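Local coordinates for prophage MuSo2, 43 kDa tail protein (PDB 3CDD) that probably forms part of the baseplate hub in a contractile tail encoded by a Mu-like prophage, at residues G18-A30 with M318-A330. Residues are numbered along the deposited sequence; the frame is centred on the assembly and turned at random. Where two conformers were deposited one is given.
Sequences GWTKIGITRSLEA and MLIASILFSEDDA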
loop_
_atom_site.group_PDB
_atom_site.type_symbol
_atom_site.label_atom_id
_atom_site.label_comp_id
_atom_site.label_asym_id
_atom_site.label_seq_id
_atom_site.Cartn_x
_atom_site.Cartn_y
_atom_site.Cartn_z
ATOM N N GLY A 18 23.155 -20.493 -15.777
ATOM C CA GLY A 18 22.132 -20.804 -16.763
ATOM C C GLY A 18 20.784 -20.268 -16.350
ATOM O O GLY A 18 19.753 -20.713 -16.857
ATOM N N TRP A 19 20.802 -19.309 -15.427
ATOM C CA TRP A 19 19.600 -18.631 -14.959
ATOM C C TRP A 19 18.888 -17.983 -16.132
ATOM O O TRP A 19 19.533 -17.576 -17.111
ATOM C CB TRP A 19 19.969 -17.589 -13.895
ATOM C CG TRP A 19 20.636 -18.206 -12.675
ATOM C CD1 TRP A 19 21.983 -18.343 -12.451
ATOM C CD2 TRP A 19 19.980 -18.803 -11.539
ATOM N NE1 TRP A 19 22.207 -18.971 -11.236
ATOM C CE2 TRP A 19 20.994 -19.257 -10.657
ATOM C CE3 TRP A 19 18.635 -18.995 -11.181
ATOM C CZ2 TRP A 19 20.700 -19.893 -9.438
ATOM C CZ3 TRP A 19 18.344 -19.623 -9.964
ATOM C CH2 TRP A 19 19.373 -20.062 -9.110
ATOM N N THR A 20 17.563 -17.919 -16.048
ATOM C CA THR A 20 16.754 -17.376 -17.121
ATOM C C THR A 20 16.374 -15.912 -16.843
ATOM O O THR A 20 16.025 -15.188 -17.770
ATOM C CB THR A 20 15.466 -18.221 -17.389
ATOM O OG1 THR A 20 14.753 -18.416 -16.168
ATOM C CG2 THR A 20 15.799 -19.576 -18.014
ATOM N N LYS A 21 16.457 -15.501 -15.571
ATOM C CA LYS A 21 16.257 -14.104 -15.192
ATOM C C LYS A 21 17.115 -13.743 -13.972
ATOM O O LYS A 21 17.089 -14.439 -12.952
ATOM C CB LYS A 21 14.774 -13.825 -14.918
ATOM C CG LYS A 21 14.384 -12.345 -14.906
ATOM C CD LYS A 21 12.878 -12.208 -14.641
ATOM C CE LYS A 21 12.521 -12.645 -13.212
ATOM N NZ LYS A 21 11.043 -12.485 -12.919
ATOM N N ILE A 22 17.894 -12.668 -14.087
ATOM C CA ILE A 22 18.804 -12.221 -13.014
ATOM C C ILE A 22 18.552 -10.738 -12.805
ATOM O O ILE A 22 18.473 -9.995 -13.790
ATOM C CB ILE A 22 20.283 -12.440 -13.433
ATOM C CG1 ILE A 22 20.520 -13.915 -13.768
ATOM C CG2 ILE A 22 21.299 -11.898 -12.336
ATOM C CD1 ILE A 22 21.891 -14.232 -14.346
ATOM N N GLY A 23 18.379 -10.310 -11.549
ATOM C CA GLY A 23 18.323 -8.888 -11.202
ATOM C C GLY A 23 19.207 -8.652 -9.987
ATOM O O GLY A 23 19.040 -9.312 -8.963
ATOM N N ILE A 24 20.196 -7.763 -10.081
ATOM C CA ILE A 24 21.007 -7.452 -8.880
ATOM C C ILE A 24 21.032 -5.937 -8.692
ATOM O O ILE A 24 21.356 -5.199 -9.631
ATOM C CB ILE A 24 22.436 -8.044 -8.953
ATOM C CG1 ILE A 24 22.403 -9.566 -8.895
ATOM C CG2 ILE A 24 23.309 -7.539 -7.787
ATOM C CD1 ILE A 24 23.681 -10.261 -9.482
ATOM N N THR A 25 20.629 -5.469 -7.517
ATOM C CA THR A 25 20.750 -4.052 -7.208
ATOM C C THR A 25 21.957 -3.791 -6.313
ATOM O O THR A 25 22.155 -4.466 -5.299
ATOM C CB THR A 25 19.452 -3.482 -6.570
ATOM O OG1 THR A 25 18.374 -3.689 -7.468
ATOM C CG2 THR A 25 19.563 -1.957 -6.340
ATOM N N ARG A 26 22.777 -2.833 -6.730
ATOM C CA ARG A 26 23.717 -2.163 -5.844
ATOM C C ARG A 26 23.219 -0.722 -5.649
ATOM O O ARG A 26 22.825 -0.048 -6.614
ATOM C CB ARG A 26 25.130 -2.183 -6.442
ATOM C CG ARG A 26 25.673 -3.622 -6.699
ATOM C CD ARG A 26 27.206 -3.716 -6.775
ATOM N NE ARG A 26 27.838 -3.234 -5.552
ATOM C CZ ARG A 26 28.785 -2.300 -5.506
ATOM N NH1 ARG A 26 29.274 -1.925 -4.330
ATOM N NH2 ARG A 26 29.267 -1.757 -6.632
ATOM N N SER A 27 23.243 -0.240 -4.418
ATOM C CA SER A 27 22.666 1.075 -4.135
ATOM C C SER A 27 23.357 1.820 -3.014
ATOM O O SER A 27 23.782 1.217 -2.038
ATOM C CB SER A 27 21.202 0.928 -3.771
ATOM O OG SER A 27 20.669 2.206 -3.501
ATOM N N LEU A 28 23.441 3.135 -3.139
ATOM C CA LEU A 28 23.956 3.990 -2.062
ATOM C C LEU A 28 22.872 4.391 -1.065
ATOM O O LEU A 28 23.182 4.933 -0.002
ATOM C CB LEU A 28 24.574 5.272 -2.629
ATOM C CG LEU A 28 26.013 5.368 -3.138
ATOM C CD1 LEU A 28 26.248 6.815 -3.585
ATOM C CD2 LEU A 28 27.044 4.959 -2.074
ATOM N N GLU A 29 21.606 4.165 -1.399
ATOM C CA GLU A 29 20.513 4.663 -0.560
ATOM C C GLU A 29 19.673 3.563 0.091
ATOM O O GLU A 29 18.649 3.834 0.725
ATOM C CB GLU A 29 19.600 5.587 -1.374
ATOM C CG GLU A 29 20.296 6.833 -1.926
ATOM C CD GLU A 29 19.329 7.797 -2.621
ATOM O OE1 GLU A 29 18.089 7.576 -2.514
ATOM O OE2 GLU A 29 19.810 8.777 -3.271
ATOM N N ALA A 30 20.074 2.321 -0.089
ATOM C CA ALA A 30 19.326 1.212 0.455
ATOM C C ALA A 30 20.324 0.135 0.873
ATOM O O ALA A 30 20.816 -0.623 0.013
ATOM C CB ALA A 30 18.341 0.681 -0.586
HETATM N N MSE A 318 27.239 13.776 -12.991
HETATM C CA MSE A 318 26.306 13.213 -12.028
HETATM C C MSE A 318 26.963 12.123 -11.197
HETATM O O MSE A 318 27.999 11.577 -11.584
HETATM C CB MSE A 318 25.079 12.643 -12.753
HETATM C CG MSE A 318 24.424 13.634 -13.708
HETATM SE SE MSE A 318 23.128 14.769 -12.853
HETATM C CE MSE A 318 21.578 13.772 -13.391
ATOM N N LEU A 319 26.357 11.811 -10.057
ATOM C CA LEU A 319 26.834 10.724 -9.215
ATOM C C LEU A 319 25.966 9.480 -9.421
ATOM O O LEU A 319 24.743 9.567 -9.378
ATOM C CB LEU A 319 26.822 11.139 -7.737
ATOM C CG LEU A 319 27.503 10.102 -6.818
ATOM C CD1 LEU A 319 29.027 10.239 -6.869
ATOM C CD2 LEU A 319 26.972 10.157 -5.387
ATOM N N ILE A 320 26.593 8.329 -9.637
ATOM C CA ILE A 320 25.820 7.084 -9.695
ATOM C C ILE A 320 25.393 6.676 -8.291
ATOM O O ILE A 320 26.225 6.295 -7.466
ATOM C CB ILE A 320 26.575 5.913 -10.377
ATOM C CG1 ILE A 320 26.979 6.297 -11.809
ATOM C CG2 ILE A 320 25.708 4.633 -10.324
ATOM C CD1 ILE A 320 27.700 5.194 -12.569
ATOM N N ALA A 321 24.089 6.721 -8.046
ATOM C CA ALA A 321 23.514 6.373 -6.750
ATOM C C ALA A 321 23.061 4.907 -6.671
ATOM O O ALA A 321 23.084 4.292 -5.600
ATOM C CB ALA A 321 22.344 7.300 -6.419
ATOM N N SER A 322 22.650 4.338 -7.795
ATOM C CA SER A 322 22.171 2.980 -7.773
ATOM C C SER A 322 22.364 2.336 -9.119
ATOM O O SER A 322 22.351 3.023 -10.126
ATOM C CB SER A 322 20.680 3.012 -7.458
ATOM O OG SER A 322 20.246 1.719 -7.145
ATOM N N ILE A 323 22.477 1.013 -9.142
ATOM C CA ILE A 323 22.562 0.289 -10.387
ATOM C C ILE A 323 21.686 -0.928 -10.297
ATOM O O ILE A 323 21.786 -1.674 -9.321
ATOM C CB ILE A 323 24.038 -0.176 -10.699
ATOM C CG1 ILE A 323 24.967 1.019 -10.811
ATOM C CG2 ILE A 323 24.092 -0.899 -12.019
ATOM C CD1 ILE A 323 26.445 0.622 -10.624
ATOM N N LEU A 324 20.819 -1.144 -11.294
ATOM C CA LEU A 324 20.215 -2.474 -11.450
ATOM C C LEU A 324 20.898 -3.240 -12.598
ATOM O O LEU A 324 20.823 -2.840 -13.768
ATOM C CB LEU A 324 18.691 -2.394 -11.639
ATOM C CG LEU A 324 17.981 -3.702 -12.039
ATOM C CD1 LEU A 324 18.105 -4.792 -10.969
ATOM C CD2 LEU A 324 16.472 -3.359 -12.311
ATOM N N PHE A 325 21.600 -4.312 -12.243
ATOM C CA PHE A 325 22.210 -5.181 -13.209
ATOM C C PHE A 325 21.197 -6.275 -13.526
ATOM O O PHE A 325 20.797 -7.027 -12.638
ATOM C CB PHE A 325 23.437 -5.872 -12.628
ATOM C CG PHE A 325 24.598 -4.964 -12.325
ATOM C CD1 PHE A 325 24.880 -4.606 -11.009
ATOM C CD2 PHE A 325 25.460 -4.536 -13.345
ATOM C CE1 PHE A 325 25.987 -3.770 -10.706
ATOM C CE2 PHE A 325 26.592 -3.717 -13.059
ATOM C CZ PHE A 325 26.850 -3.342 -11.737
ATOM N N SER A 326 20.802 -6.398 -14.785
ATOM C CA SER A 326 19.827 -7.430 -15.120
ATOM C C SER A 326 20.234 -8.263 -16.325
ATOM O O SER A 326 20.976 -7.794 -17.183
ATOM C CB SER A 326 18.451 -6.797 -15.348
ATOM O OG SER A 326 18.461 -6.027 -16.546
ATOM N N GLU A 327 19.707 -9.483 -16.391
ATOM C CA GLU A 327 19.839 -10.359 -17.563
ATOM C C GLU A 327 18.552 -11.147 -17.765
ATOM O O GLU A 327 17.977 -11.649 -16.810
ATOM C CB GLU A 327 21.023 -11.336 -17.407
ATOM C CG GLU A 327 21.459 -12.056 -18.718
ATOM C CD GLU A 327 22.481 -13.172 -18.489
ATOM O OE1 GLU A 327 22.206 -14.090 -17.681
ATOM O OE2 GLU A 327 23.559 -13.152 -19.134
ATOM N N ASP A 328 18.106 -11.217 -19.016
ATOM C CA ASP A 328 17.092 -12.150 -19.490
ATOM C C ASP A 328 17.469 -12.683 -20.900
ATOM O O ASP A 328 18.629 -12.574 -21.326
ATOM C CB ASP A 328 15.722 -11.476 -19.506
ATOM C CG ASP A 328 15.679 -10.264 -20.415
ATOM O OD1 ASP A 328 16.556 -10.137 -21.305
ATOM O OD2 ASP A 328 14.766 -9.425 -20.238
ATOM N N ASP A 329 16.489 -13.247 -21.611
ATOM C CA ASP A 329 16.645 -13.677 -23.012
ATOM C C ASP A 329 17.110 -12.562 -23.964
ATOM O O ASP A 329 17.838 -12.833 -24.930
ATOM C CB ASP A 329 15.313 -14.209 -23.553
ATOM C CG ASP A 329 15.041 -15.620 -23.136
ATOM O OD1 ASP A 329 15.980 -16.431 -23.072
ATOM O OD2 ASP A 329 13.869 -15.928 -22.874
ATOM N N ALA A 330 16.628 -11.342 -23.701
ATOM C CA ALA A 330 16.929 -10.136 -24.486
ATOM C C ALA A 330 18.391 -9.666 -24.365
ATOM O O ALA A 330 18.918 -9.041 -25.300
ATOM C CB ALA A 330 16.000 -9.022 -24.096
HETATM O O HOH W 1 19.262 -14.690 -17.551
#
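Leu319 CD2 meets Leu28 CD1 at 3.9 Å, the two side chains crossing at about a right angle. Ala321 O accepts from Leu28 N at 2.7 Å, the donor almost in line with the carbonyl bond. From here strand 318-328 runs antiparallel to strand 21-27. Ser322 holds OG anti to the backbone N (chi1 -167°), which brings it 3.6 Å from Ser27 CB. Ser27 OG accepts the N-H of Glu29, an ST turn at the end of strand 21-27. Ile323 and Arg26 exchange two backbone hydrogen bonds. Ile323 CG2 also sits over the centre of the Phe325 ring. Leu324 lies across Thr25, with CD1 3.7 Å from OG1. Phe325 bonds both ways with the backbone of Ile24. Its ring edge meets the Arg26 chain, CE1 to CG 4.0 Å, and the guanidinium is turned only 14° from the ring plane. Asn300 binds that guanidinium. Glu327 pairs with Ile22 through two more backbone bonds. Its extended chain runs alongside Ile22 and places OE1 3.4 Å from CD1. A water lies within hydrogen-bonding distance of both Glu327 OE1 and Trp19 O and may bridge them, while OE2 forms a salt bridge with Arg332. Strands 34-42 and 331-339 flank the pair on its outer sides. The arrangement is an antiparallel strand pairing that joins the N-terminal and fourth family regions of a GpP-like protein edge to edge, both of the phage barrel clan.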